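Local coordinates for protein precorrin-6y methylase (PDB 3NJR) that is the C-terminal domain of a precorrin-6Y C5,15-methyltransferase, which uses S-adenosyl-L-methionine in cobalamin biosynthesis and probably also decarboxylates its substrate, at residues 57-62 and 71-76. Sequence-based numbering, arbitrary orientation.
Sequences ELLWDI and VEWCLA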
loop_
_atom_site.group_PDB
_atom_site.type_symbol
_atom_site.label_atom_id
_atom_site.label_comp_id
_atom_site.label_asym_id
_atom_site.label_seq_id
_atom_site.Cartn_x
_atom_site.Cartn_y
_atom_site.Cartn_z
ATOM N N GLU A 57 -31.244 -14.263 -9.217
ATOM C CA GLU A 57 -30.736 -13.218 -10.090
ATOM C C GLU A 57 -29.772 -13.790 -11.120
ATOM O O GLU A 57 -29.114 -14.806 -10.870
ATOM C CB GLU A 57 -30.030 -12.145 -9.280
ATOM C CG GLU A 57 -30.933 -11.169 -8.570
ATOM C CD GLU A 57 -30.160 -9.978 -8.046
ATOM O OE1 GLU A 57 -28.936 -10.093 -7.836
ATOM O OE2 GLU A 57 -30.764 -8.908 -7.847
ATOM N N LEU A 58 -29.689 -13.137 -12.277
ATOM C CA LEU A 58 -28.831 -13.602 -13.378
ATOM C C LEU A 58 -27.547 -12.792 -13.448
ATOM O O LEU A 58 -27.590 -11.563 -13.313
ATOM C CB LEU A 58 -29.579 -13.566 -14.720
ATOM C CG LEU A 58 -28.866 -13.908 -16.039
ATOM C CD1 LEU A 58 -28.373 -15.344 -16.138
ATOM C CD2 LEU A 58 -29.765 -13.627 -17.211
ATOM N N LEU A 59 -26.422 -13.483 -13.669
ATOM C CA LEU A 59 -25.114 -12.849 -13.875
ATOM C C LEU A 59 -24.520 -13.054 -15.292
ATOM O O LEU A 59 -24.441 -14.184 -15.806
ATOM C CB LEU A 59 -24.096 -13.327 -12.817
ATOM C CG LEU A 59 -22.646 -12.798 -12.910
ATOM C CD1 LEU A 59 -22.494 -11.366 -12.411
ATOM C CD2 LEU A 59 -21.642 -13.703 -12.234
ATOM N N TRP A 60 -24.082 -11.965 -15.913
ATOM C CA TRP A 60 -23.175 -12.074 -17.047
ATOM C C TRP A 60 -21.781 -12.013 -16.469
ATOM O O TRP A 60 -21.430 -11.033 -15.833
ATOM C CB TRP A 60 -23.387 -10.905 -18.039
ATOM C CG TRP A 60 -24.553 -11.086 -18.962
ATOM C CD1 TRP A 60 -25.466 -12.100 -18.941
ATOM C CD2 TRP A 60 -24.947 -10.218 -20.028
ATOM N NE1 TRP A 60 -26.386 -11.930 -19.929
ATOM C CE2 TRP A 60 -26.101 -10.775 -20.611
ATOM C CE3 TRP A 60 -24.443 -9.011 -20.543
ATOM C CZ2 TRP A 60 -26.762 -10.170 -21.704
ATOM C CZ3 TRP A 60 -25.100 -8.415 -21.615
ATOM C CH2 TRP A 60 -26.241 -8.995 -22.185
ATOM N N ASP A 61 -20.994 -13.059 -16.671
ATOM C CA ASP A 61 -19.600 -13.071 -16.220
ATOM C C ASP A 61 -18.715 -12.993 -17.452
ATOM O O ASP A 61 -18.488 -13.997 -18.128
ATOM C CB ASP A 61 -19.309 -14.339 -15.382
ATOM C CG ASP A 61 -17.813 -14.512 -15.000
ATOM O OD1 ASP A 61 -16.939 -13.673 -15.398
ATOM O OD2 ASP A 61 -17.498 -15.519 -14.292
ATOM N N ILE A 62 -18.218 -11.800 -17.753
ATOM C CA ILE A 62 -17.350 -11.631 -18.909
ATOM C C ILE A 62 -15.895 -11.896 -18.537
ATOM O O ILE A 62 -15.376 -11.329 -17.576
ATOM C CB ILE A 62 -17.518 -10.251 -19.554
ATOM C CG1 ILE A 62 -18.940 -10.105 -20.113
ATOM C CG2 ILE A 62 -16.477 -10.052 -20.659
ATOM C CD1 ILE A 62 -19.505 -8.724 -19.999
ATOM N N VAL A 71 -19.342 -19.599 -10.148
ATOM C CA VAL A 71 -19.585 -20.760 -9.301
ATOM C C VAL A 71 -20.023 -20.253 -7.939
ATOM O O VAL A 71 -21.105 -20.600 -7.465
ATOM C CB VAL A 71 -18.342 -21.686 -9.215
ATOM C CG1 VAL A 71 -18.497 -22.710 -8.133
ATOM C CG2 VAL A 71 -18.109 -22.395 -10.516
ATOM N N GLU A 72 -19.220 -19.397 -7.325
ATOM C CA GLU A 72 -19.640 -18.753 -6.073
ATOM C C GLU A 72 -20.938 -17.893 -6.177
ATOM O O GLU A 72 -21.720 -17.833 -5.218
ATOM C CB GLU A 72 -18.478 -17.988 -5.432
ATOM C CG GLU A 72 -17.232 -18.838 -5.360
ATOM C CD GLU A 72 -16.303 -18.491 -4.217
ATOM O OE1 GLU A 72 -15.833 -17.342 -4.137
ATOM O OE2 GLU A 72 -16.014 -19.383 -3.393
ATOM N N TRP A 73 -21.184 -17.247 -7.322
ATOM C CA TRP A 73 -22.432 -16.484 -7.485
ATOM C C TRP A 73 -23.610 -17.435 -7.469
ATOM O O TRP A 73 -24.575 -17.188 -6.756
ATOM C CB TRP A 73 -22.417 -15.655 -8.765
ATOM C CG TRP A 73 -23.764 -15.124 -9.232
ATOM C CD1 TRP A 73 -24.679 -15.781 -10.005
ATOM C CD2 TRP A 73 -24.314 -13.803 -9.006
ATOM N NE1 TRP A 73 -25.770 -14.974 -10.250
ATOM C CE2 TRP A 73 -25.569 -13.755 -9.655
ATOM C CE3 TRP A 73 -23.865 -12.663 -8.317
ATOM C CZ2 TRP A 73 -26.377 -12.613 -9.642
ATOM C CZ3 TRP A 73 -24.678 -11.534 -8.292
ATOM C CH2 TRP A 73 -25.916 -11.515 -8.957
ATOM N N CYS A 74 -23.518 -18.525 -8.239
ATOM C CA CYS A 74 -24.576 -19.541 -8.303
ATOM C C CYS A 74 -24.757 -20.346 -7.016
ATOM O O CYS A 74 -25.876 -20.734 -6.693
ATOM C CB CYS A 74 -24.322 -20.492 -9.463
ATOM S SG CYS A 74 -24.528 -19.684 -11.091
ATOM N N LEU A 75 -23.655 -20.595 -6.292
ATOM C CA LEU A 75 -23.723 -21.239 -4.972
ATOM C C LEU A 75 -24.470 -20.373 -3.972
ATOM O O LEU A 75 -25.149 -20.908 -3.086
ATOM C CB LEU A 75 -22.350 -21.644 -4.430
ATOM C CG LEU A 75 -21.747 -22.885 -5.104
ATOM C CD1 LEU A 75 -20.207 -22.942 -4.961
ATOM C CD2 LEU A 75 -22.399 -24.193 -4.629
ATOM N N ALA A 76 -24.391 -19.047 -4.125
ATOM C CA ALA A 76 -25.199 -18.157 -3.275
ATOM C C ALA A 76 -26.696 -18.109 -3.675
ATOM O O ALA A 76 -27.489 -17.399 -3.053
ATOM C CB ALA A 76 -24.589 -16.756 -3.229
#
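Trp73 reaches from helix 68-75 to Leu59 of strand 58-62 and to Glu57, the loop residue just before it, joining the first strand and helix of a beta-alpha-beta unit in the Rossmann-like methyltransferase fold. The indole of Trp73 leaves the helix toward the sheet because chi1 (164°) sets CG opposite the backbone N, and it lays one face against Leu59. The CB of Leu59 sits 3.5 Å from the centroid of the five-membered ring of Trp73, only 15° off the ring normal, in a CH-pi contact; farther along the same side chain, CD2 approaches Trp73 CG at 3.9 Å. Glu57 meets the indole differently, crossing it at about a right angle. Glu57 CB lies 3.7 Å from Trp73 CZ2. The Glu57 carboxylate, its plane 16° from that of the ring, brings OE1 within 3.5 Å of Trp73 CH2. Arg149 forms a salt bridge with that oxygen. Leu48 and Leu51 of helix 41-51 also pack on the buried indole, which touches Ala125 of strand 125-128 as well. Its N-H is directed mainly to the carbonyl of Arg79, at the start of the next strand; a weak, bent second bond runs from Trp73 NE1 to Glu57 O, 3.4 Å away at the ring edge.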